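Local coordinates for putative esterase aq_1494 (Aquifex aeolicus, PDB 2EGJ), which is a hot-dog-fold enzyme of the 4-hydroxybenzoyl-CoA thioesterase family that probably hydrolyses acyl-CoA thioesters, at the interface of chains A and B. Numbering follows the deposited sequence. Chains: chain A/B, Hypothetical protein aq_1494.

The interface of chains A and B. Residues chain A 11, 14-16, 18; chain B 15-16.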
ATOM      1  N   PHE A  11       7.468  -9.010   2.040  1.00 10.99           N
ATOM      2  CA  PHE A  11       8.067  -8.704   0.746  1.00 11.38           C
ATOM      3  C   PHE A  11       7.444  -7.479   0.085  1.00 11.05           C
ATOM      4  O   PHE A  11       8.151  -6.606  -0.437  1.00 10.73           O
ATOM      5  CB  PHE A  11       7.992  -9.910  -0.193  1.00 12.81           C
ATOM      6  CG  PHE A  11       9.008  -9.846  -1.297  1.00 12.53           C
ATOM      7  CD1 PHE A  11      10.336 -10.167  -1.035  1.00 16.28           C
ATOM      8  CD2 PHE A  11       8.639  -9.442  -2.577  1.00 18.85           C
ATOM      9  CE1 PHE A  11      11.285 -10.092  -2.044  1.00 14.84           C
ATOM     10  CE2 PHE A  11       9.583  -9.350  -3.594  1.00 18.27           C
ATOM     11  CZ  PHE A  11      10.910  -9.676  -3.317  1.00 15.76           C
ATOM     12  N   THR A  14       8.791  -3.924   0.862  1.00 10.30           N
ATOM     13  CA  THR A  14      10.021  -3.410   0.223  1.00 10.51           C
ATOM     14  C   THR A  14       9.765  -2.681  -1.117  1.00 11.64           C
ATOM     15  O   THR A  14       8.663  -2.719  -1.674  1.00 11.50           O
ATOM     16  CB  THR A  14      11.034  -4.547  -0.023  1.00 11.10           C
ATOM     17  OG1 THR A  14      10.498  -5.426  -1.011  1.00 10.09           O
ATOM     18  CG2 THR A  14      11.297  -5.319   1.278  1.00 10.29           C
ATOM     19  N   ASP A  15      10.785  -1.974  -1.606  1.00 11.11           N
ATOM     20  CA  ASP A  15      10.738  -1.375  -2.933  1.00 11.47           C
ATOM     21  C   ASP A  15      12.001  -1.821  -3.718  1.00 11.41           C
ATOM     22  O   ASP A  15      12.793  -2.625  -3.201  1.00 12.33           O
ATOM     23  CB  ASP A  15      10.598   0.162  -2.857  1.00 10.88           C
ATOM     24  CG  ASP A  15      11.761   0.848  -2.128  1.00 13.09           C
ATOM     25  OD1 ASP A  15      12.905   0.338  -2.189  1.00 13.54           O
ATOM     26  OD2 ASP A  15      11.527   1.924  -1.508  1.00 14.26           O
ATOM     27  N   ALA A  16      12.150  -1.298  -4.930  1.00 12.28           N
ATOM     28  CA  ALA A  16      13.249  -1.677  -5.863  1.00 13.84           C
ATOM     29  C   ALA A  16      14.644  -1.412  -5.294  1.00 15.03           C
ATOM     30  O   ALA A  16      15.624  -2.008  -5.763  1.00 14.29           O
ATOM     31  CB  ALA A  16      13.085  -0.988  -7.208  1.00 13.86           C
ATOM     32  N   GLY A  18      15.471  -2.398  -2.459  1.00 15.21           N
ATOM     33  CA  GLY A  18      15.665  -3.602  -1.666  1.00 14.80           C
ATOM     34  C   GLY A  18      15.469  -3.338  -0.189  1.00 14.78           C
ATOM     35  O   GLY A  18      15.865  -4.156   0.640  1.00 16.17           O
TER
ATOM     36  N   ASP B  15       8.782  -3.723  -5.640  1.00 11.11           N
ATOM     37  CA  ASP B  15       9.271  -4.451  -4.477  1.00 11.47           C
ATOM     38  C   ASP B  15      10.764  -4.807  -4.713  1.00 11.41           C
ATOM     39  O   ASP B  15      11.338  -4.401  -5.736  1.00 12.33           O
ATOM     40  CB  ASP B  15       8.403  -5.694  -4.180  1.00 10.88           C
ATOM     41  CG  ASP B  15       8.375  -6.710  -5.329  1.00 13.09           C
ATOM     42  OD1 ASP B  15       9.384  -6.827  -6.065  1.00 13.54           O
ATOM     43  OD2 ASP B  15       7.337  -7.416  -5.479  1.00 14.26           O
ATOM     44  N   ALA B  16      11.344  -5.542  -3.770  1.00 12.28           N
ATOM     45  CA  ALA B  16      12.790  -5.904  -3.780  1.00 13.84           C
ATOM     46  C   ALA B  16      13.207  -6.697  -5.020  1.00 15.03           C
ATOM     47  O   ALA B  16      14.399  -6.734  -5.356  1.00 14.29           O
ATOM     48  CB  ALA B  16      13.172  -6.657  -2.516  1.00 13.86           C
TER
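A:Thr14 and B:Ala16 form a polar link between the two chains. The backbone N of B:Ala16 donates to the threonine hydroxyl OG1 at 2.9 Å, with a bent angle of 137° at the hydrogen. That same hydroxyl gives its own proton to the carbonyl O of A:Phe11, 2.7 Å from OG1 and in the carbonyl plane. Threonine suits this place because its hydroxyl can accept from one chain while donating within its own; with chi1 at 67°, OG1 lies between the backbone N and the carbonyl carbon, where it reaches both partners. A valine here would probably leave the amide of B:Ala16 without its acceptor across the interface and the A:Phe11 carbonyl without this donor.

Van der Waals contacts flank the link. The flat ring of A:Phe11, its CG anti to the backbone N, offers a rim and a face to chain B. The carboxylate carbon CG of B:Asp15 meets the rim at CE2, 3.4 Å away, with the planes inclined by 64°, so the groups do not stack. Above the same face, just outside the CE1–CZ edge, CB of B:Ala16 lies 3.9 Å from CZ. This methyl is small enough to fit among the ring, CB of A:Thr14 and CA of A:Gly18, whose positive phi is a turn that glycine adopts easily.

Near the two-fold axis the CA atoms of A:Asp15 and B:Asp15, the predicted active-site residues, are 3.7 Å apart. The pairing may reflect the enzyme's assembly, though the structure alone does not show it. The patch joins matching loops that follow 3-10 helix 11-13 and precede the long helix 23-39, and the symmetry repeats each contact with the chains exchanged.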